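Local coordinates for protein response regulator (Xanthomonas campestris pv. campestris, PDB 3QYY) that probably acts, through its GGDEF domain, as a diguanylate cyclase making cyclic di-GMP, which is bound here at the active site as an inhibitory dimer together with magnesium, at residues 15-19 against 69-73; 26-32 against 85-89; 43-49 against 92-98. All blocks are in the same frame, centred on the assembly; numbering follows the deposited sequence.

Contact 1 (15-19 against 69-73). With C2E (9,9'-[(2R,3R,3aS,5S,7aR,9R,10R,10aS,12S,14aR)-3,5,10,12-tetrahydroxy-5,12-dioxidooctahydro-2H,7H-difuro[3,2-d:3',2'-j][1,3,7,9,2,8]tetraoxadiphosphacyclododecine-2,9-diyl]bis(2-amino-1,9-dihydro-6H-purin-6-one)), chain F.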
# COMPACT_ATOMS: atom_id res chain seq x y z
N PRO B 15 -1.44 -8.90 16.22
CA PRO B 15 -1.76 -10.30 16.51
C PRO B 15 -1.21 -11.35 15.54
O PRO B 15 -0.63 -12.34 15.98
CB PRO B 15 -3.29 -10.30 16.58
CG PRO B 15 -3.70 -9.07 15.82
CD PRO B 15 -2.65 -8.07 16.19
N LEU B 16 -1.37 -11.13 14.24
CA LEU B 16 -0.89 -12.11 13.26
C LEU B 16 0.61 -12.42 13.34
O LEU B 16 1.00 -13.58 13.50
CB LEU B 16 -1.20 -11.65 11.83
CG LEU B 16 -0.89 -12.70 10.75
CD1 LEU B 16 -1.98 -13.76 10.77
CD2 LEU B 16 -0.81 -12.05 9.37
N THR B 17 1.44 -11.38 13.24
CA THR B 17 2.89 -11.56 13.21
C THR B 17 3.69 -11.46 14.51
O THR B 17 4.83 -11.90 14.56
CB THR B 17 3.53 -10.56 12.21
OG1 THR B 17 3.36 -9.22 12.69
CG2 THR B 17 2.88 -10.69 10.84
N GLU B 18 3.10 -10.85 15.53
CA GLU B 18 3.76 -10.69 16.82
C GLU B 18 4.78 -9.55 16.79
O GLU B 18 5.57 -9.37 17.71
CB GLU B 18 4.42 -12.00 17.25
CG GLU B 18 4.50 -12.18 18.76
CD GLU B 18 4.45 -13.64 19.18
OE1 GLU B 18 4.45 -13.90 20.40
OE2 GLU B 18 4.42 -14.53 18.30
N ALA B 19 4.78 -8.80 15.70
CA ALA B 19 5.66 -7.64 15.60
C ALA B 19 4.80 -6.56 16.25
O ALA B 19 3.64 -6.80 16.56
CB ALA B 19 5.93 -7.29 14.14
N LEU B 69 4.39 -13.57 6.11
CA LEU B 69 4.55 -12.42 7.00
C LEU B 69 5.02 -12.88 8.38
O LEU B 69 5.81 -12.21 9.04
CB LEU B 69 3.23 -11.66 7.14
CG LEU B 69 2.73 -10.94 5.88
CD1 LEU B 69 1.35 -10.37 6.14
CD2 LEU B 69 3.69 -9.84 5.48
N VAL B 70 4.51 -14.03 8.82
CA VAL B 70 4.89 -14.58 10.11
C VAL B 70 6.37 -14.96 10.12
O VAL B 70 7.09 -14.66 11.08
CB VAL B 70 4.04 -15.81 10.48
CG1 VAL B 70 4.62 -16.52 11.69
CG2 VAL B 70 2.61 -15.37 10.78
N ARG B 71 6.83 -15.60 9.05
CA ARG B 71 8.23 -16.01 8.95
C ARG B 71 9.16 -14.80 8.87
O ARG B 71 10.26 -14.82 9.43
CB ARG B 71 8.46 -16.90 7.72
CG ARG B 71 8.33 -16.19 6.39
CD ARG B 71 8.83 -17.02 5.21
NE ARG B 71 10.26 -17.29 5.29
CZ ARG B 71 10.81 -18.29 5.98
NH1 ARG B 71 10.04 -19.13 6.66
NH2 ARG B 71 12.13 -18.44 5.99
N LEU B 72 8.72 -13.76 8.18
CA LEU B 72 9.53 -12.55 8.04
C LEU B 72 9.86 -11.98 9.42
O LEU B 72 11.02 -11.71 9.73
CB LEU B 72 8.79 -11.50 7.21
CG LEU B 72 9.46 -10.14 6.97
CD1 LEU B 72 8.84 -9.47 5.76
CD2 LEU B 72 9.32 -9.25 8.20
N VAL B 73 8.83 -11.81 10.24
CA VAL B 73 9.00 -11.27 11.58
C VAL B 73 9.74 -12.26 12.48
O VAL B 73 10.59 -11.87 13.28
CB VAL B 73 7.63 -10.92 12.21
CG1 VAL B 73 7.79 -10.50 13.66
CG2 VAL B 73 6.97 -9.80 11.41
P1 C2E F . -4.17 -6.44 -1.84
O2P C2E F . -4.97 -7.20 -0.80
O1P C2E F . -4.73 -6.46 -3.23
O5' C2E F . -4.02 -4.92 -1.43
C5' C2E F . -3.28 -4.03 -2.29
C4' C2E F . -3.29 -2.66 -1.62
O4' C2E F . -4.56 -2.17 -1.27
C3' C2E F . -2.48 -2.66 -0.33
O3' C2E F . -1.08 -2.54 -0.58
C2' C2E F . -3.12 -1.52 0.40
O2' C2E F . -2.42 -0.31 0.04
C1' C2E F . -4.58 -1.46 -0.04
N9 C2E F . -5.42 -2.20 0.93
C8 C2E F . -6.06 -3.37 0.73
N7 C2E F . -6.75 -3.76 1.82
C5 C2E F . -6.57 -2.82 2.74
C6 C2E F . -7.03 -2.59 4.13
O6 C2E F . -7.79 -3.42 4.69
N1 C2E F . -6.62 -1.47 4.78
C2 C2E F . -5.80 -0.55 4.19
N2 C2E F . -5.43 0.54 4.88
N3 C2E F . -5.34 -0.70 2.91
C4 C2E F . -5.69 -1.79 2.16
P11 C2E F . -0.16 -3.33 0.47
O21 C2E F . -0.49 -2.89 1.86
O11 C2E F . 1.24 -3.02 0.06
O5A C2E F . -0.42 -4.89 0.33
C5A C2E F . -0.13 -5.52 -0.91
C4A C2E F . -0.49 -6.98 -0.84
O4A C2E F . 0.12 -7.71 0.25
C3A C2E F . -1.99 -7.21 -0.70
O3A C2E F . -2.69 -7.08 -1.96
C2A C2E F . -2.02 -8.60 -0.13
O2A C2E F . -2.04 -9.53 -1.23
C1A C2E F . -0.77 -8.74 0.71
N91 C2E F . -1.10 -8.63 2.16
C81 C2E F . -1.12 -7.52 2.94
N71 C2E F . -1.46 -7.82 4.22
C51 C2E F . -1.67 -9.15 4.27
C61 C2E F . -2.07 -10.16 5.30
O61 C2E F . -2.29 -9.83 6.48
N11 C2E F . -2.17 -11.45 4.92
C21 C2E F . -1.94 -11.87 3.63
N21 C2E F . -2.07 -13.19 3.33
N31 C2E F . -1.57 -11.00 2.65
C41 C2E F . -1.43 -9.66 2.90
O HOH W 1 6.07 -14.17 13.94

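Contact 2 (26-32 against 85-89). With C2E (9,9'-[(2R,3R,3aS,5S,7aR,9R,10R,10aS,12S,14aR)-3,5,10,12-tetrahydroxy-5,12-dioxidooctahydro-2H,7H-difuro[3,2-d:3',2'-j][1,3,7,9,2,8]tetraoxadiphosphacyclododecine-2,9-diyl]bis(2-amino-1,9-dihydro-6H-purin-6-one)), chain C.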
# COMPACT_ATOMS: atom_id res chain seq x y z
N GLU B 26 4.94 3.66 16.34
CA GLU B 26 5.03 5.08 16.69
C GLU B 26 5.64 5.29 18.07
O GLU B 26 6.48 6.17 18.25
CB GLU B 26 3.65 5.72 16.59
CG GLU B 26 3.10 5.74 15.17
CD GLU B 26 1.71 6.34 15.07
OE1 GLU B 26 1.17 6.42 13.94
OE2 GLU B 26 1.16 6.75 16.11
N GLN B 27 5.26 4.46 19.04
CA GLN B 27 5.81 4.60 20.38
C GLN B 27 7.26 4.13 20.43
O GLN B 27 8.07 4.70 21.17
CB GLN B 27 4.98 3.81 21.39
CG GLN B 27 5.22 4.24 22.83
CD GLN B 27 4.28 3.57 23.81
OE1 GLN B 27 3.08 3.49 23.58
NE2 GLN B 27 4.83 3.08 24.92
N ALA B 28 7.59 3.11 19.65
CA ALA B 28 8.96 2.59 19.60
C ALA B 28 9.88 3.63 18.97
O ALA B 28 11.00 3.84 19.44
CB ALA B 28 9.00 1.29 18.79
N MET B 29 9.41 4.27 17.91
CA MET B 29 10.20 5.30 17.25
C MET B 29 10.45 6.45 18.22
O MET B 29 11.56 6.96 18.33
CB MET B 29 9.48 5.83 16.00
CG MET B 29 9.64 4.97 14.75
SD MET B 29 9.05 5.80 13.25
CE MET B 29 7.28 5.52 13.39
N ARG B 30 9.40 6.86 18.93
CA ARG B 30 9.52 7.95 19.89
C ARG B 30 10.56 7.62 20.96
O ARG B 30 11.48 8.40 21.22
CB ARG B 30 8.18 8.23 20.58
CG ARG B 30 8.21 9.41 21.53
CD ARG B 30 7.06 9.36 22.53
NE ARG B 30 7.16 8.18 23.38
CZ ARG B 30 6.26 7.86 24.31
NH1 ARG B 30 5.19 8.62 24.51
NH2 ARG B 30 6.44 6.77 25.04
N ASP B 31 10.42 6.44 21.57
CA ASP B 31 11.34 6.01 22.61
C ASP B 31 12.78 5.86 22.12
O ASP B 31 13.71 6.25 22.82
CB ASP B 31 10.87 4.70 23.24
CG ASP B 31 9.54 4.84 23.96
OD1 ASP B 31 9.08 5.98 24.17
OD2 ASP B 31 8.95 3.80 24.33
N SER B 32 12.95 5.30 20.93
CA SER B 32 14.28 5.11 20.36
C SER B 32 14.99 6.43 20.08
O SER B 32 16.20 6.55 20.29
CB SER B 32 14.21 4.28 19.08
OG SER B 32 14.01 2.91 19.38
N TRP B 85 13.89 -3.43 17.59
CA TRP B 85 12.49 -3.79 17.45
C TRP B 85 12.02 -3.87 16.01
O TRP B 85 12.65 -3.32 15.11
CB TRP B 85 11.61 -2.79 18.20
CG TRP B 85 11.82 -1.35 17.82
CD1 TRP B 85 12.65 -0.46 18.44
CD2 TRP B 85 11.19 -0.64 16.75
NE1 TRP B 85 12.57 0.77 17.81
CE2 TRP B 85 11.68 0.68 16.77
CE3 TRP B 85 10.26 -1.00 15.76
CZ2 TRP B 85 11.27 1.66 15.85
CZ3 TRP B 85 9.85 -0.03 14.85
CH2 TRP B 85 10.36 1.29 14.90
N ILE B 86 10.92 -4.59 15.81
CA ILE B 86 10.32 -4.71 14.49
C ILE B 86 8.82 -4.50 14.66
O ILE B 86 8.19 -5.05 15.56
CB ILE B 86 10.60 -6.09 13.83
CG1 ILE B 86 9.92 -6.15 12.46
CG2 ILE B 86 10.13 -7.22 14.74
CD1 ILE B 86 10.36 -7.31 11.59
N GLY B 87 8.27 -3.65 13.80
CA GLY B 87 6.85 -3.38 13.86
C GLY B 87 6.21 -3.49 12.50
O GLY B 87 6.89 -3.40 11.47
N ARG B 88 4.90 -3.68 12.48
CA ARG B 88 4.15 -3.79 11.24
C ARG B 88 3.36 -2.49 11.09
O ARG B 88 2.45 -2.20 11.87
CB ARG B 88 3.20 -4.98 11.31
CG ARG B 88 2.50 -5.31 9.99
CD ARG B 88 1.57 -6.50 10.14
NE ARG B 88 0.87 -6.79 8.89
CZ ARG B 88 -0.10 -7.69 8.75
NH1 ARG B 88 -0.50 -8.40 9.80
NH2 ARG B 88 -0.67 -7.86 7.57
N TRP B 89 3.73 -1.68 10.10
CA TRP B 89 3.05 -0.41 9.86
C TRP B 89 1.62 -0.74 9.45
O TRP B 89 0.66 -0.06 9.84
CB TRP B 89 3.76 0.35 8.74
CG TRP B 89 3.43 1.81 8.67
CD1 TRP B 89 2.88 2.47 7.61
CD2 TRP B 89 3.71 2.80 9.66
NE1 TRP B 89 2.80 3.82 7.88
CE2 TRP B 89 3.31 4.05 9.13
CE3 TRP B 89 4.27 2.76 10.95
CZ2 TRP B 89 3.45 5.25 9.85
CZ3 TRP B 89 4.41 3.96 11.66
CH2 TRP B 89 4.00 5.18 11.10
P1 C2E C . 0.56 5.32 5.46
O2P C2E C . -0.53 5.53 6.48
O1P C2E C . 1.96 5.58 5.93
O5' C2E C . 0.55 3.84 4.91
C5' C2E C . 1.53 3.43 3.92
C4' C2E C . 1.23 1.97 3.59
O4' C2E C . 1.22 1.09 4.70
C3' C2E C . -0.14 1.81 2.93
O3' C2E C . -0.07 2.10 1.54
C2' C2E C . -0.46 0.39 3.28
O2' C2E C . 0.05 -0.45 2.24
C1' C2E C . 0.21 0.09 4.61
N9 C2E C . -0.76 0.25 5.73
C8 C2E C . -0.73 1.21 6.68
N7 C2E C . -1.74 1.07 7.55
C5 C2E C . -2.44 -0.00 7.18
C6 C2E C . -3.64 -0.72 7.68
O6 C2E C . -4.23 -0.33 8.71
N1 C2E C . -4.06 -1.82 7.00
C2 C2E C . -3.43 -2.28 5.89
N2 C2E C . -3.90 -3.38 5.27
N3 C2E C . -2.31 -1.65 5.37
C4 C2E C . -1.79 -0.54 5.97
P11 C2E C . -1.41 2.76 0.95
O21 C2E C . -2.59 1.89 1.24
O11 C2E C . -1.14 2.92 -0.51
O5A C2E C . -1.63 4.18 1.60
C5A C2E C . -0.62 5.18 1.41
C4A C2E C . -1.00 6.44 2.13
O4A C2E C . -2.32 6.95 1.78
C3A C2E C . -1.01 6.30 3.65
O3A C2E C . 0.32 6.35 4.22
C2A C2E C . -1.87 7.47 4.03
O2A C2E C . -1.04 8.63 4.16
C1A C2E C . -2.88 7.63 2.91
N91 C2E C . -4.19 7.08 3.33
C81 C2E C . -4.66 5.81 3.21
N71 C2E C . -5.91 5.71 3.71
C51 C2E C . -6.26 6.92 4.17
C61 C2E C . -7.45 7.54 4.83
O61 C2E C . -8.47 6.88 5.09
N11 C2E C . -7.40 8.86 5.14
C21 C2E C . -6.31 9.64 4.87
N21 C2E C . -6.32 10.95 5.22
N31 C2E C . -5.19 9.13 4.27
C41 C2E C . -5.12 7.81 3.91

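Contact 3 (43-49 against 92-98). With MG (magnesium ion), chain I; C2E (9,9'-[(2R,3R,3aS,5S,7aR,9R,10R,10aS,12S,14aR)-3,5,10,12-tetrahydroxy-5,12-dioxidooctahydro-2H,7H-difuro[3,2-d:3',2'-j][1,3,7,9,2,8]tetraoxadiphosphacyclododecine-2,9-diyl]bis(2-amino-1,9-dihydro-6H-purin-6-one)), chain F.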
# COMPACT_ATOMS: atom_id res chain seq x y z
N PHE B 43 21.05 4.97 16.68
CA PHE B 43 19.77 4.43 16.26
C PHE B 43 19.59 4.58 14.76
O PHE B 43 19.81 5.65 14.19
CB PHE B 43 18.61 5.12 16.97
CG PHE B 43 17.26 4.56 16.60
CD1 PHE B 43 16.30 5.36 15.98
CD2 PHE B 43 16.98 3.22 16.81
CE1 PHE B 43 15.07 4.83 15.58
CE2 PHE B 43 15.75 2.67 16.42
CZ PHE B 43 14.80 3.48 15.80
N VAL B 44 19.20 3.48 14.12
CA VAL B 44 18.96 3.46 12.69
C VAL B 44 17.54 2.95 12.47
O VAL B 44 17.15 1.92 13.03
CB VAL B 44 19.95 2.51 11.98
CG1 VAL B 44 19.75 2.59 10.47
CG2 VAL B 44 21.38 2.87 12.36
N LEU B 45 16.77 3.68 11.67
CA LEU B 45 15.39 3.29 11.37
C LEU B 45 15.28 2.80 9.94
O LEU B 45 15.80 3.44 9.02
CB LEU B 45 14.44 4.48 11.56
CG LEU B 45 12.98 4.23 11.18
CD1 LEU B 45 12.35 3.25 12.17
CD2 LEU B 45 12.21 5.55 11.17
N PHE B 46 14.62 1.66 9.75
CA PHE B 46 14.42 1.09 8.42
C PHE B 46 12.93 1.00 8.12
O PHE B 46 12.13 0.66 8.99
CB PHE B 46 14.98 -0.33 8.32
CG PHE B 46 16.46 -0.43 8.53
CD1 PHE B 46 16.98 -0.60 9.81
CD2 PHE B 46 17.33 -0.38 7.45
CE1 PHE B 46 18.35 -0.73 10.01
CE2 PHE B 46 18.71 -0.51 7.63
CZ PHE B 46 19.22 -0.69 8.92
N VAL B 47 12.56 1.31 6.88
CA VAL B 47 11.17 1.19 6.44
C VAL B 47 11.24 0.15 5.33
O VAL B 47 11.99 0.32 4.36
CB VAL B 47 10.62 2.52 5.87
CG1 VAL B 47 9.29 2.27 5.14
CG2 VAL B 47 10.39 3.51 7.01
N LEU B 48 10.46 -0.92 5.47
CA LEU B 48 10.46 -1.99 4.48
C LEU B 48 9.08 -2.23 3.87
O LEU B 48 8.06 -2.13 4.55
CB LEU B 48 10.92 -3.31 5.12
CG LEU B 48 12.08 -3.27 6.12
CD1 LEU B 48 12.40 -4.69 6.56
CD2 LEU B 48 13.30 -2.63 5.50
N ASP B 49 9.05 -2.55 2.58
CA ASP B 49 7.80 -2.83 1.88
C ASP B 49 8.06 -4.02 0.97
O ASP B 49 8.98 -4.00 0.16
CB ASP B 49 7.36 -1.62 1.05
CG ASP B 49 6.01 -1.83 0.39
OD1 ASP B 49 5.85 -1.42 -0.78
OD2 ASP B 49 5.10 -2.40 1.04
N ASP B 92 1.71 -5.17 4.14
CA ASP B 92 3.00 -5.84 4.02
C ASP B 92 4.16 -4.86 4.24
O ASP B 92 5.27 -5.07 3.73
CB ASP B 92 3.12 -6.52 2.65
CG ASP B 92 3.11 -5.54 1.49
OD1 ASP B 92 3.24 -6.00 0.34
OD2 ASP B 92 2.98 -4.32 1.72
N GLU B 93 3.90 -3.81 5.01
CA GLU B 93 4.90 -2.79 5.29
C GLU B 93 5.36 -2.89 6.75
O GLU B 93 4.55 -2.99 7.66
CB GLU B 93 4.31 -1.40 5.01
CG GLU B 93 5.34 -0.28 4.95
CD GLU B 93 4.87 0.89 4.10
OE1 GLU B 93 4.42 0.65 2.96
OE2 GLU B 93 4.94 2.04 4.57
N PHE B 94 6.68 -2.87 6.95
CA PHE B 94 7.26 -3.00 8.29
C PHE B 94 8.32 -1.95 8.59
O PHE B 94 8.92 -1.37 7.68
CB PHE B 94 7.91 -4.38 8.45
CG PHE B 94 6.95 -5.53 8.37
CD1 PHE B 94 6.41 -6.07 9.53
CD2 PHE B 94 6.56 -6.04 7.14
CE1 PHE B 94 5.49 -7.12 9.47
CE2 PHE B 94 5.63 -7.09 7.06
CZ PHE B 94 5.10 -7.62 8.23
N LEU B 95 8.56 -1.72 9.88
CA LEU B 95 9.59 -0.80 10.33
C LEU B 95 10.49 -1.59 11.27
O LEU B 95 10.02 -2.43 12.04
CB LEU B 95 9.01 0.38 11.13
CG LEU B 95 7.96 1.34 10.55
CD1 LEU B 95 8.11 2.68 11.27
CD2 LEU B 95 8.13 1.52 9.07
N ILE B 96 11.79 -1.33 11.20
CA ILE B 96 12.74 -2.00 12.07
C ILE B 96 13.64 -0.94 12.69
O ILE B 96 14.19 -0.08 11.99
CB ILE B 96 13.61 -3.03 11.31
CG1 ILE B 96 12.74 -4.19 10.81
CG2 ILE B 96 14.72 -3.56 12.22
CD1 ILE B 96 13.51 -5.33 10.14
N GLY B 97 13.76 -0.99 14.02
CA GLY B 97 14.60 -0.04 14.73
C GLY B 97 15.81 -0.79 15.27
O GLY B 97 15.66 -1.80 15.97
N VAL B 98 17.00 -0.32 14.93
CA VAL B 98 18.23 -0.97 15.38
C VAL B 98 19.13 0.01 16.12
O VAL B 98 19.56 1.02 15.55
CB VAL B 98 19.03 -1.56 14.20
CG1 VAL B 98 20.31 -2.21 14.71
CG2 VAL B 98 18.18 -2.57 13.44
MG MG I . 3.14 -2.66 0.52
P1 C2E F . -4.17 -6.44 -1.84
O2P C2E F . -4.97 -7.20 -0.80
O1P C2E F . -4.73 -6.46 -3.23
O5' C2E F . -4.02 -4.92 -1.43
C5' C2E F . -3.28 -4.03 -2.29
C4' C2E F . -3.29 -2.66 -1.62
O4' C2E F . -4.56 -2.17 -1.27
C3' C2E F . -2.48 -2.66 -0.33
O3' C2E F . -1.08 -2.54 -0.58
C2' C2E F . -3.12 -1.52 0.40
O2' C2E F . -2.42 -0.31 0.04
C1' C2E F . -4.58 -1.46 -0.04
N9 C2E F . -5.42 -2.20 0.93
C8 C2E F . -6.06 -3.37 0.73
N7 C2E F . -6.75 -3.76 1.82
C5 C2E F . -6.57 -2.82 2.74
C6 C2E F . -7.03 -2.59 4.13
O6 C2E F . -7.79 -3.42 4.69
N1 C2E F . -6.62 -1.47 4.78
C2 C2E F . -5.80 -0.55 4.19
N2 C2E F . -5.43 0.54 4.88
N3 C2E F . -5.34 -0.70 2.91
C4 C2E F . -5.69 -1.79 2.16
P11 C2E F . -0.16 -3.33 0.47
O21 C2E F . -0.49 -2.89 1.86
O11 C2E F . 1.24 -3.02 0.06
O5A C2E F . -0.42 -4.89 0.33
C5A C2E F . -0.13 -5.52 -0.91
C4A C2E F . -0.49 -6.98 -0.84
O4A C2E F . 0.12 -7.71 0.25
C3A C2E F . -1.99 -7.21 -0.70
O3A C2E F . -2.69 -7.08 -1.96
C2A C2E F . -2.02 -8.60 -0.13
O2A C2E F . -2.04 -9.53 -1.23
C1A C2E F . -0.77 -8.74 0.71
N91 C2E F . -1.10 -8.63 2.16
C81 C2E F . -1.12 -7.52 2.94
N71 C2E F . -1.46 -7.82 4.22
C51 C2E F . -1.67 -9.15 4.27
C61 C2E F . -2.07 -10.16 5.30
O61 C2E F . -2.29 -9.83 6.48
N11 C2E F . -2.17 -11.45 4.92
C21 C2E F . -1.94 -11.87 3.63
N21 C2E F . -2.07 -13.19 3.33
N31 C2E F . -1.57 -11.00 2.65
C41 C2E F . -1.43 -9.66 2.90
O HOH W 2 3.21 -0.99 -0.96
O HOH W 3 3.70 -3.98 -1.15
O HOH W 4 2.78 -1.27 1.97

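Contact 1 (15-19 against 69-73)
This is a loop-on-helix contact: residues 15-19, in the loop between helices 7-12 and 22-38, lie against one side of helix 62-77, and 272 Å² is buried between the segments. The closest CA pair is Thr17 and Val70, 4.8 Å apart. Thr17 fits between successive helical turns, its CG2 3.8 Å from Leu69 CB and its CB 3.6 Å from Val73 CG2. Ala19 CB extends the apolar patch at 3.7 Å from Val73 CG1. What polar linkage there is runs through a water, which donates to Thr17 O (2.7 Å) and Val70 O (3.1 Å); Thr17 OG1 turns instead to Asp14. At the ligand end Leu16 CD2 meets Leu69 CD1 at 4.2 Å, and both leucines line a guanine: Leu69 CD1 is 3.5 Å from C61 and Leu16 CD2 3.9 Å from O61 of the chain F c-di-GMP. The two leucines thus form an apolar wall of the guanine pocket, whose polar partners include Asp66 and Arg88, in the GGDEF domain's active site.

Contact 2 (26-32 against 85-89)
Ala28 and the indole of Trp85 form the apolar centre of this helix-on-sheet contact. Ala28 CB sits 3.6 Å from the centroid of the five-membered ring, 18° off its normal, a CH-pi contact over the face; its nearest ring atom is Trp85 CE2 at 3.4 Å. Met29 reaches both tryptophans, with CG 3.8 Å from Trp85 CH2 and CE 3.7 Å from Trp89 CZ3, and Glu26 CG lies 4.1 Å from Trp89 CZ3. The two indoles span the 9.5 Å between the axes of helix 26-32 and strand 85-89, whose directions differ by 142°; Gly87, between them, adds no side chain. Farther out the contact turns polar. At one end Trp85 NE1 donates to Ser32 OG (3.0 Å, 156°), although the position of that hydroxyl is less certain. At the other, Trp89 NE1 donates to phosphate oxygen O1P of the chain C c-di-GMP (2.8 Å, 169°), a ligand that Arg22 also hydrogen-bonds, while Tyr145 stacks on the Trp89 ring. Each indole thus gives its carbon surface to the helix and its N-H to an acceptor, so that the packing of helix 22-38 on the sheet is joined directly to ligand recognition.

Contact 3 (43-49 against 92-98)
Two antiparallel strands, 44-49 and 93-98, pair in unbroken register, their axes 4.7 Å apart at 160°. Six backbone hydrogen bonds support this, from Val44 N to Val98 O (2.9 Å) through Leu48 N to Phe94 O (2.7 Å). Side chains alternate between the faces. On one, Leu48 and Ile96, both mt, bring CD1 and CD1 to 3.8 Å, and Phe46 (chi1 m) sets CE1 3.9 Å from Val98 CG2. On the other, Val47 CG2 meets Leu95 CD2 at 3.6 Å. Phe43, chi1 t, brings its ring close to Gly97, with Phe43 CE2 3.4 Å from Gly97 CA; a CB there would clash. At the metal end the t rotamer of Asp49 and the p rotamer of Asp92 bring both OD2 atoms to magnesium, each at 2.0 Å. O11 of the chain F c-di-GMP, also 2.0 Å from the metal, and three waters complete six ligands. Glu93 OE1, of the GGDEF motif (residues 90-94), accepts a hydrogen bond from one of these metal-bound waters (2.7 Å), and Lys156 pairs with Asp49. Strands 85-90 and 128-134 flank the pair; helix 102-116 covers Phe46, Leu48, Ile96 and Val98, while helices 22-38 and 141-157 pack against Leu45.

How the contacts relate
All three contacts belong to one GGDEF domain, and their segments interleave along the chain: 15-19, 26-32 and 43-49 come first, then 69-73, 85-89 and 92-98 in the same order. Contact 3 lies centrally, about 2 Å from the chain centre, with the centres of contacts 2 and 1 about 9 and 14 Å from it; those of contacts 1 and 2 are about 15 Å apart. Strands 85-90 and 93-98 are sheet neighbours, joining contacts 2 and 3, while Phe94 packs on Leu69 and Val73 of contact 1. All three reach the chain F ligand (contact 2 through Arg88), and contacts 2 and 3 the chain C one; residues of the second subunit complete this site.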